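Putative membrane protein (Yersinia pestis CO92, PDB 5TF3) is of unknown function, an all-helical DUF1198-family domain from a protein named as a putative membrane protein. Local coordinates at residues A[25-28]-A[29-33]; A[56-59]-A[60-64]; A[76-79]-A[80-83]; A[87-90]-A[91-95]. One frame throughout, in Å; residues are numbered along the deposited sequence. Where two conformers were deposited one is given.

Interaction 1: A[25-28]-A[29-33]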
loop_
_atom_site.group_PDB
_atom_site.type_symbol
_atom_site.label_atom_id
_atom_site.label_comp_id
_atom_site.label_asym_id
_atom_site.label_seq_id
_atom_site.Cartn_x
_atom_site.Cartn_y
_atom_site.Cartn_z
ATOM N N GLU A 25 1.460 -11.491 1.024
ATOM C CA GLU A 25 1.187 -12.568 0.078
ATOM C C GLU A 25 -0.200 -12.433 -0.537
ATOM O O GLU A 25 -0.379 -12.672 -1.736
ATOM C CB GLU A 25 1.355 -13.922 0.787
ATOM C CG GLU A 25 2.787 -14.133 1.309
ATOM C CD GLU A 25 2.942 -15.250 2.370
ATOM O OE1 GLU A 25 1.934 -15.659 2.998
ATOM O OE2 GLU A 25 4.097 -15.703 2.585
ATOM N N SER A 26 -1.198 -12.036 0.257
ATOM C CA SER A 26 -2.545 -11.890 -0.295
ATOM C C SER A 26 -2.590 -10.813 -1.370
ATOM O O SER A 26 -3.253 -10.978 -2.404
ATOM C CB SER A 26 -3.541 -11.576 0.819
ATOM O OG SER A 26 -3.685 -12.709 1.654
HETATM N N MSE A 27 -1.891 -9.707 -1.151
HETATM C CA MSE A 27 -1.819 -8.649 -2.152
HETATM C C MSE A 27 -1.109 -9.110 -3.428
HETATM O O MSE A 27 -1.530 -8.774 -4.539
HETATM C CB MSE A 27 -1.118 -7.420 -1.566
HETATM C CG MSE A 27 -0.925 -6.304 -2.568
HETATM SE SE MSE A 27 0.111 -4.902 -1.743
HETATM C CE MSE A 27 1.796 -5.892 -1.627
ATOM N N LEU A 28 -0.031 -9.885 -3.277
ATOM C CA LEU A 28 0.675 -10.375 -4.458
ATOM C C LEU A 28 -0.220 -11.270 -5.304
ATOM O O LEU A 28 -0.197 -11.191 -6.535
ATOM C CB LEU A 28 1.943 -11.125 -4.049
ATOM C CG LEU A 28 2.965 -10.291 -3.275
ATOM C CD1 LEU A 28 4.141 -11.173 -2.867
ATOM C CD2 LEU A 28 3.434 -9.118 -4.113
ATOM N N GLN A 29 -1.020 -12.125 -4.659
ATOM C CA GLN A 29 -1.895 -13.036 -5.394
ATOM C C GLN A 29 -2.796 -12.295 -6.367
ATOM O O GLN A 29 -3.136 -12.832 -7.423
ATOM C CB GLN A 29 -2.755 -13.841 -4.426
ATOM C CG GLN A 29 -2.008 -14.857 -3.611
ATOM C CD GLN A 29 -2.936 -15.611 -2.675
ATOM O OE1 GLN A 29 -2.749 -15.605 -1.456
ATOM N NE2 GLN A 29 -3.956 -16.255 -3.244
ATOM N N GLU A 30 -3.188 -11.065 -6.035
ATOM C CA GLU A 30 -4.086 -10.279 -6.862
ATOM C C GLU A 30 -3.353 -9.342 -7.810
ATOM O O GLU A 30 -3.994 -8.498 -8.441
ATOM C CB GLU A 30 -5.046 -9.475 -5.983
ATOM C CG GLU A 30 -5.771 -10.315 -4.947
ATOM C CD GLU A 30 -7.258 -10.018 -4.889
ATOM O OE1 GLU A 30 -7.842 -9.694 -5.943
ATOM O OE2 GLU A 30 -7.840 -10.102 -3.785
HETATM N N MSE A 31 -2.034 -9.436 -7.898
HETATM C CA MSE A 31 -1.325 -8.764 -8.970
HETATM C C MSE A 31 -1.113 -9.773 -10.087
HETATM O O MSE A 31 -0.967 -10.962 -9.824
HETATM C CB MSE A 31 0.018 -8.217 -8.504
HETATM C CG MSE A 31 -0.057 -7.094 -7.506
HETATM SE SE MSE A 31 1.742 -6.592 -7.058
HETATM C CE MSE A 31 1.382 -5.286 -5.651
ATOM N N GLY A 32 -1.090 -9.313 -11.330
ATOM C CA GLY A 32 -0.759 -10.194 -12.429
ATOM C C GLY A 32 0.690 -10.637 -12.379
ATOM O O GLY A 32 1.506 -10.085 -11.633
ATOM N N PRO A 33 1.044 -11.646 -13.180
ATOM C CA PRO A 33 2.411 -12.198 -13.084
ATOM C C PRO A 33 3.500 -11.179 -13.390
ATOM O O PRO A 33 4.447 -11.043 -12.608
ATOM C CB PRO A 33 2.397 -13.352 -14.097
ATOM C CG PRO A 33 0.952 -13.625 -14.369
ATOM C CD PRO A 33 0.229 -12.332 -14.189
#

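Interaction 2: A[56-59]-A[60-64]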
loop_
_atom_site.group_PDB
_atom_site.type_symbol
_atom_site.label_atom_id
_atom_site.label_comp_id
_atom_site.label_asym_id
_atom_site.label_seq_id
_atom_site.Cartn_x
_atom_site.Cartn_y
_atom_site.Cartn_z
ATOM N N TYR A 56 2.386 1.926 1.003
ATOM C CA TYR A 56 1.153 2.554 0.553
ATOM C C TYR A 56 0.341 1.646 -0.361
ATOM O O TYR A 56 -0.886 1.777 -0.417
ATOM C CB TYR A 56 1.471 3.877 -0.146
ATOM C CG TYR A 56 1.954 4.937 0.811
ATOM C CD1 TYR A 56 1.066 5.618 1.636
ATOM C CD2 TYR A 56 3.300 5.258 0.893
ATOM C CE1 TYR A 56 1.512 6.603 2.514
ATOM C CE2 TYR A 56 3.751 6.232 1.759
ATOM C CZ TYR A 56 2.857 6.900 2.567
ATOM O OH TYR A 56 3.325 7.865 3.424
ATOM N N LEU A 57 0.992 0.739 -1.104
ATOM C CA LEU A 57 0.237 -0.229 -1.902
ATOM C C LEU A 57 -0.478 -1.232 -1.009
ATOM O O LEU A 57 -1.609 -1.641 -1.306
ATOM C CB LEU A 57 1.155 -0.976 -2.877
ATOM C CG LEU A 57 1.550 -0.258 -4.163
ATOM C CD1 LEU A 57 2.439 -1.165 -4.963
ATOM C CD2 LEU A 57 0.328 0.121 -4.959
ATOM N N VAL A 58 0.195 -1.679 0.055
ATOM C CA VAL A 58 -0.445 -2.518 1.070
ATOM C C VAL A 58 -1.690 -1.828 1.621
ATOM O O VAL A 58 -2.773 -2.424 1.703
ATOM C CB VAL A 58 0.565 -2.847 2.186
ATOM C CG1 VAL A 58 -0.099 -3.609 3.327
ATOM C CG2 VAL A 58 1.724 -3.670 1.609
ATOM N N PHE A 59 -1.558 -0.557 1.999
ATOM C CA PHE A 59 -2.704 0.205 2.493
ATOM C C PHE A 59 -3.836 0.239 1.464
ATOM O O PHE A 59 -4.983 -0.086 1.778
ATOM C CB PHE A 59 -2.248 1.627 2.850
ATOM C CG PHE A 59 -3.365 2.564 3.223
ATOM C CD1 PHE A 59 -4.017 3.321 2.251
ATOM C CD2 PHE A 59 -3.744 2.715 4.551
ATOM C CE1 PHE A 59 -5.051 4.179 2.587
ATOM C CE2 PHE A 59 -4.766 3.583 4.906
ATOM C CZ PHE A 59 -5.429 4.321 3.914
ATOM N N ILE A 60 -3.529 0.636 0.226
ATOM C CA ILE A 60 -4.571 0.738 -0.799
ATOM C C ILE A 60 -5.245 -0.608 -1.023
ATOM O O ILE A 60 -6.475 -0.694 -1.123
ATOM C CB ILE A 60 -3.983 1.291 -2.108
ATOM C CG1 ILE A 60 -3.657 2.787 -1.959
ATOM C CG2 ILE A 60 -4.947 0.999 -3.286
ATOM C CD1 ILE A 60 -2.871 3.383 -3.123
ATOM N N TYR A 61 -4.457 -1.685 -1.079
ATOM C CA TYR A 61 -5.034 -3.008 -1.308
ATOM C C TYR A 61 -6.010 -3.381 -0.204
ATOM O O TYR A 61 -7.143 -3.793 -0.472
ATOM C CB TYR A 61 -3.933 -4.072 -1.432
ATOM C CG TYR A 61 -4.505 -5.481 -1.541
ATOM C CD1 TYR A 61 -5.040 -5.949 -2.748
ATOM C CD2 TYR A 61 -4.546 -6.327 -0.433
ATOM C CE1 TYR A 61 -5.588 -7.227 -2.846
ATOM C CE2 TYR A 61 -5.091 -7.614 -0.525
ATOM C CZ TYR A 61 -5.607 -8.052 -1.729
ATOM O OH TYR A 61 -6.146 -9.315 -1.814
ATOM N N HIS A 62 -5.593 -3.249 1.052
ATOM C CA HIS A 62 -6.459 -3.696 2.137
ATOM C C HIS A 62 -7.615 -2.738 2.409
ATOM O O HIS A 62 -8.605 -3.156 3.016
ATOM C CB HIS A 62 -5.626 -3.946 3.401
ATOM C CG HIS A 62 -4.773 -5.166 3.281
ATOM N ND1 HIS A 62 -5.300 -6.440 3.315
ATOM C CD2 HIS A 62 -3.455 -5.311 3.013
ATOM C CE1 HIS A 62 -4.332 -7.319 3.133
ATOM N NE2 HIS A 62 -3.202 -6.661 2.939
ATOM N N THR A 63 -7.551 -1.488 1.935
ATOM C CA THR A 63 -8.678 -0.588 2.152
ATOM C C THR A 63 -9.516 -0.452 0.880
ATOM O O THR A 63 -10.535 -1.134 0.752
ATOM C CB THR A 63 -8.203 0.778 2.658
ATOM O OG1 THR A 63 -7.331 1.394 1.700
ATOM C CG2 THR A 63 -7.463 0.626 4.030
ATOM N N PHE A 64 -9.113 0.410 -0.064
ATOM C CA PHE A 64 -9.933 0.631 -1.258
ATOM C C PHE A 64 -10.291 -0.672 -1.969
ATOM O O PHE A 64 -11.439 -0.877 -2.379
ATOM C CB PHE A 64 -9.222 1.557 -2.244
ATOM C CG PHE A 64 -10.002 1.782 -3.525
ATOM C CD1 PHE A 64 -11.107 2.627 -3.538
ATOM C CD2 PHE A 64 -9.635 1.145 -4.706
ATOM C CE1 PHE A 64 -11.826 2.842 -4.711
ATOM C CE2 PHE A 64 -10.347 1.350 -5.893
ATOM C CZ PHE A 64 -11.445 2.192 -5.895
#

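Interaction 3: A[76-79]-A[80-83]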
loop_
_atom_site.group_PDB
_atom_site.type_symbol
_atom_site.label_atom_id
_atom_site.label_comp_id
_atom_site.label_asym_id
_atom_site.label_seq_id
_atom_site.Cartn_x
_atom_site.Cartn_y
_atom_site.Cartn_z
ATOM N N TRP A 76 -5.756 0.420 9.151
ATOM C CA TRP A 76 -4.567 0.454 8.301
ATOM C C TRP A 76 -3.841 1.790 8.377
ATOM O O TRP A 76 -2.606 1.830 8.284
ATOM C CB TRP A 76 -4.945 0.094 6.855
ATOM C CG TRP A 76 -5.169 -1.386 6.782
ATOM C CD1 TRP A 76 -6.364 -2.057 6.869
ATOM C CD2 TRP A 76 -4.149 -2.386 6.691
ATOM N NE1 TRP A 76 -6.143 -3.426 6.793
ATOM C CE2 TRP A 76 -4.788 -3.644 6.699
ATOM C CE3 TRP A 76 -2.752 -2.331 6.598
ATOM C CZ2 TRP A 76 -4.083 -4.837 6.609
ATOM C CZ3 TRP A 76 -2.047 -3.534 6.511
ATOM C CH2 TRP A 76 -2.715 -4.758 6.514
ATOM N N ARG A 77 -4.573 2.884 8.583
ATOM C CA ARG A 77 -3.921 4.176 8.768
ATOM C C ARG A 77 -3.032 4.166 10.014
ATOM O O ARG A 77 -1.917 4.711 10.011
ATOM C CB ARG A 77 -4.987 5.283 8.867
ATOM C CG ARG A 77 -4.413 6.664 9.154
ATOM C CD ARG A 77 -5.503 7.773 9.242
ATOM N NE ARG A 77 -4.887 9.086 9.436
ATOM C CZ ARG A 77 -4.636 9.632 10.622
ATOM N NH1 ARG A 77 -4.988 9.001 11.738
ATOM N NH2 ARG A 77 -4.052 10.818 10.687
ATOM N N ASN A 78 -3.514 3.557 11.098
ATOM C CA ASN A 78 -2.711 3.486 12.311
ATOM C C ASN A 78 -1.496 2.598 12.113
ATOM O O ASN A 78 -0.466 2.813 12.764
ATOM C CB ASN A 78 -3.555 2.981 13.487
ATOM C CG ASN A 78 -4.567 4.013 13.962
ATOM O OD1 ASN A 78 -4.410 5.213 13.708
ATOM N ND2 ASN A 78 -5.596 3.557 14.679
ATOM N N THR A 79 -1.594 1.599 11.223
ATOM C CA THR A 79 -0.432 0.771 10.905
ATOM C C THR A 79 0.657 1.598 10.219
ATOM O O THR A 79 1.839 1.483 10.563
ATOM C CB THR A 79 -0.875 -0.438 10.052
ATOM O OG1 THR A 79 -1.904 -1.147 10.752
ATOM C CG2 THR A 79 0.261 -1.425 9.818
ATOM N N LEU A 80 0.278 2.470 9.276
ATOM C CA LEU A 80 1.254 3.394 8.704
ATOM C C LEU A 80 1.869 4.267 9.782
ATOM O O LEU A 80 3.093 4.414 9.854
ATOM C CB LEU A 80 0.612 4.286 7.640
ATOM C CG LEU A 80 0.140 3.657 6.344
ATOM C CD1 LEU A 80 -0.430 4.766 5.436
ATOM C CD2 LEU A 80 1.306 2.955 5.695
ATOM N N ILE A 81 1.027 4.845 10.642
ATOM C CA ILE A 81 1.519 5.774 11.649
ATOM C C ILE A 81 2.474 5.063 12.605
ATOM O O ILE A 81 3.529 5.604 12.963
ATOM C CB ILE A 81 0.335 6.422 12.394
ATOM C CG1 ILE A 81 -0.398 7.412 11.474
ATOM C CG2 ILE A 81 0.810 7.129 13.648
ATOM C CD1 ILE A 81 -1.668 7.986 12.089
ATOM N N ARG A 82 2.134 3.836 13.010
ATOM C CA ARG A 82 3.002 3.083 13.911
ATOM C C ARG A 82 4.337 2.715 13.268
ATOM O O ARG A 82 5.307 2.445 13.984
ATOM C CB ARG A 82 2.285 1.821 14.401
ATOM C CG ARG A 82 1.598 2.014 15.742
ATOM C CD ARG A 82 0.931 0.740 16.265
ATOM N NE ARG A 82 -0.461 0.654 15.839
ATOM C CZ ARG A 82 -0.896 -0.144 14.873
ATOM N NH1 ARG A 82 -0.059 -0.942 14.240
ATOM N NH2 ARG A 82 -2.171 -0.147 14.549
ATOM N N ALA A 83 4.409 2.689 11.940
ATOM C CA ALA A 83 5.655 2.476 11.215
ATOM C C ALA A 83 6.382 3.772 10.882
ATOM O O ALA A 83 7.334 3.738 10.091
ATOM C CB ALA A 83 5.390 1.722 9.906
#

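Interaction 4: A[87-90]-A[91-95]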
loop_
_atom_site.group_PDB
_atom_site.type_symbol
_atom_site.label_atom_id
_atom_site.label_comp_id
_atom_site.label_asym_id
_atom_site.label_seq_id
_atom_site.Cartn_x
_atom_site.Cartn_y
_atom_site.Cartn_z
ATOM N N PRO A 87 0.649 9.202 7.094
ATOM C CA PRO A 87 -0.655 8.685 6.671
ATOM C C PRO A 87 -1.258 9.453 5.502
ATOM O O PRO A 87 -2.360 9.113 5.059
ATOM C CB PRO A 87 -1.512 8.855 7.937
ATOM C CG PRO A 87 -0.929 10.065 8.596
ATOM C CD PRO A 87 0.549 10.062 8.287
ATOM N N ILE A 88 -0.584 10.482 4.987
ATOM C CA ILE A 88 -1.114 11.209 3.841
ATOM C C ILE A 88 -0.957 10.353 2.593
ATOM O O ILE A 88 0.125 9.825 2.309
ATOM C CB ILE A 88 -0.416 12.567 3.688
ATOM C CG1 ILE A 88 -0.706 13.463 4.891
ATOM C CG2 ILE A 88 -0.875 13.264 2.410
ATOM C CD1 ILE A 88 -0.033 14.811 4.796
ATOM N N LEU A 89 -2.045 10.183 1.856
ATOM C CA LEU A 89 -2.050 9.370 0.649
ATOM C C LEU A 89 -1.982 10.298 -0.559
ATOM O O LEU A 89 -2.799 11.218 -0.691
ATOM C CB LEU A 89 -3.296 8.481 0.600
ATOM C CG LEU A 89 -3.364 7.478 -0.547
ATOM C CD1 LEU A 89 -2.345 6.371 -0.348
ATOM C CD2 LEU A 89 -4.767 6.915 -0.728
ATOM N N ALA A 90 -0.985 10.084 -1.412
ATOM C CA ALA A 90 -0.688 11.001 -2.503
ATOM C C ALA A 90 -1.017 10.357 -3.844
ATOM O O ALA A 90 -1.194 9.142 -3.946
ATOM C CB ALA A 90 0.782 11.432 -2.470
ATOM N N ALA A 91 -1.086 11.202 -4.879
ATOM C CA ALA A 91 -1.516 10.757 -6.204
ATOM C C ALA A 91 -0.591 9.696 -6.776
ATOM O O ALA A 91 -1.028 8.847 -7.562
ATOM C CB ALA A 91 -1.579 11.941 -7.171
ATOM N N GLU A 92 0.690 9.739 -6.428
ATOM C CA GLU A 92 1.585 8.744 -6.989
ATOM C C GLU A 92 1.315 7.362 -6.404
ATOM O O GLU A 92 1.609 6.354 -7.055
ATOM C CB GLU A 92 3.030 9.160 -6.754
ATOM C CG GLU A 92 3.305 9.618 -5.349
ATOM C CD GLU A 92 4.714 9.266 -4.927
ATOM O OE1 GLU A 92 5.093 9.582 -3.775
ATOM O OE2 GLU A 92 5.442 8.660 -5.750
ATOM N N HIS A 93 0.741 7.299 -5.193
ATOM C CA HIS A 93 0.410 6.006 -4.593
ATOM C C HIS A 93 -0.735 5.337 -5.343
ATOM O O HIS A 93 -0.670 4.145 -5.663
ATOM C CB HIS A 93 0.045 6.187 -3.119
ATOM C CG HIS A 93 1.115 6.847 -2.310
ATOM N ND1 HIS A 93 0.845 7.800 -1.347
ATOM C CD2 HIS A 93 2.462 6.703 -2.331
ATOM C CE1 HIS A 93 1.980 8.211 -0.809
ATOM N NE2 HIS A 93 2.975 7.556 -1.387
ATOM N N THR A 94 -1.784 6.103 -5.664
ATOM C CA THR A 94 -2.932 5.515 -6.344
ATOM C C THR A 94 -2.630 5.257 -7.813
ATOM O O THR A 94 -3.161 4.308 -8.399
ATOM C CB THR A 94 -4.161 6.419 -6.183
ATOM O OG1 THR A 94 -3.786 7.779 -6.411
ATOM C CG2 THR A 94 -4.748 6.276 -4.761
ATOM N N ASP A 95 -1.775 6.074 -8.426
ATOM C CA ASP A 95 -1.379 5.786 -9.797
ATOM C C ASP A 95 -0.603 4.475 -9.871
ATOM O O ASP A 95 -0.821 3.672 -10.786
ATOM C CB ASP A 95 -0.561 6.941 -10.360
ATOM C CG ASP A 95 -1.427 8.147 -10.755
ATOM O OD1 ASP A 95 -2.652 7.997 -10.969
ATOM O OD2 ASP A 95 -0.879 9.256 -10.859
#

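Interaction 1: A[25-28]-A[29-33]
Gln29 N donates to Glu25 O over 3.0 Å, with an N-H...O angle of 157°, an i to i+4 bond of the alpha helix. Two i to i+3 bonds come next. Glu30 N reaches Met27 O at 3.2 Å, and Met31 N reaches Leu28 O at 2.9 Å. Both donors stand well above the plane of the carbonyl they use. The side chain of Gln29 lies back along the turn, and its CG rests 3.3 Å from Glu25 O. Glu30 OE2 hydrogen-bonds Tyr61 OH and forms a salt bridge with Lys66. Glu25 pairs with Arg7.

The packing is carried by two selenomethionines. Met31 is extended beyond CG, and its methyl CE reaches Met27, 4.0 Å from CG. Its CB lies 3.6 Å from Leu28 O. Met27 bends at its last torsion (chi3 69°), and the two chains run at a slant to each other. The selenium of Met31 also lies 4.2 Å from Leu28 CD2.

The contact lies at the C-terminal part of helix 22-29 and the loop that follows, where Gly32 N-caps helix 33-45. Met27 and Leu28 pack on Phe39 of that helix. Leu28 also touches Ile10 of helix 2-17, and Met27 touches Val58 and Tyr61 of helix 48-65.

Interaction 2: A[56-59]-A[60-64]
Thr63 bonds back to Phe59 in a buried part of helix 48-65, where the alpha-helix widens into a pi-type turn at 61-64. Among the backbone bonds, Ile60 N to Tyr56 O, Tyr61 N to Leu57 O and His62 N to Val58 O are regular i to i+4 links of 2.9 to 3.0 Å. Thr63 N to Phe59 O is also short, but more bent, at 139°.

One side-chain hydrogen bond is added. Thr63 OG1 gives its proton to Phe59 O at 2.8 Å, from above the carbonyl plane. Phe59 O is thus gripped twice by the same residue. With chi1 at 61°, OG1 sits between the backbone N and the carbonyl carbon of Thr63.

Packing involves the two rings. Thr63 CG2 makes a CH-pi contact over the face of the Phe59 ring, 4.2 Å from its centroid and 14° off the normal. Thr63 OG1 also lies over this ring, toward its rim. His62 and Val58 lie alongside each other and point the same way. The His62 ring stacks with Trp76 of helix 70-82, and its NE2 is bonded to Tyr23 O. Ile60 touches His93, Thr94 and Ala97 of helix 91-100. Val58 CG1 is 3.8 Å from His62 CD2. Val58 O lies at the edge of the imidazole, near its plane, 3.2 Å from His62 CD2.

Interaction 3: A[76-79]-A[80-83]
Arg77 and Ile81 meet one turn apart near the C-terminal end of helix 70-82. The Arg77 chain leaves with CG anti to the backbone N (chi1 176°) and stays extended as far as NE. Its flat guanidinium then turns one face to the CD1 methyl of Ile81. Ile81 CD1 stands over that face, off centre toward the rim, 3.5 Å from Arg77 NH1. The two side chains lie at a slant. The Arg77 nitrogens have partners elsewhere: NE bonds Asn123 OD1 and NH2 bonds His131 O. These bonds probably fix the rotation of the group and tie the helix to the C-terminal part of the chain.

Arg82 has two conformers. In one of them its chain bends at chi3 (-91°) and folds back over the last turn. One guanidinium face then lies over Asn78 O, with NH2 3.6 Å from Asn78 CB, a placement that is tentative. This Arg82 side chain crosses that of Thr79, whose OG1 is hydrogen-bonded to Leu75 O.

The backbone bonds are i to i+4. Leu80 N to Trp76 O, Ile81 N to Arg77 O and Arg82 N to Asn78 O are regular. Ala83 is the first residue to leave helical angles, and the last bond is bent: Ala83 N reaches Thr79 O at 3.2 Å with an N-H...O angle of 137°.

Interaction 4: A[87-90]-A[91-95]
His93 and Ala90 hold each other by two hydrogen bonds at the start of helix 91-100, where Ala90 is the N-cap residue. The pattern resembles a capping box, because the side chain of the third helical residue takes the N-H of the cap. Here the cap is an alanine, so the return bond goes to its backbone carbonyl. Ala90 N donates to His93 ND1 at 2.9 Å in a nearly straight bond (170°), with the donor 32° out of the imidazole plane. ND1 is therefore an acceptor in this bond. His93 N returns a bond to Ala90 O, also 2.9 Å but bent, from above the carbonyl plane.

Leu89 CD1 packs against His93, 3.6 Å from ND1, and the two side chains slide past each other in opposite directions. The other methyl, CD2, meets Thr94 CG2 at 4.1 Å. Leu89 is placed for this with CG anti to the backbone N (chi1 -174°).

The next shell holds these groups. Tyr56 of helix 48-65 stacks on the His93 ring, and Ile60 packs against Leu89, His93 and Thr94. Leu89 O receives bonds from Arg115 and Asn119 of helix 108-122, which fasten the loop to that helix. Glu92 forms a salt bridge with Lys53. Ile88 O lies at the edge of the imidazole, near its plane, 4.0 Å from His93 CE1.

How the interactions relate
Interaction 2 is the buried one, about 4 Å from the centre of the chain to its own centre, and the other three touch it. Interactions 1, 3 and 4 are partly buried and lie at or near helix ends. Interactions 1 and 3 are on opposite sides of the chain's centre, with centres about 22 Å apart. Helix 48-65 joins them all, and different residues of it serve each neighbour. Pro87 links interactions 3 and 4 by packing on Arg77 and Ile81. The chemistry follows place: aromatic in the middle, selenomethionine packing in interaction 1, arginine faces in interaction 3, and imidazole capping in interaction 4.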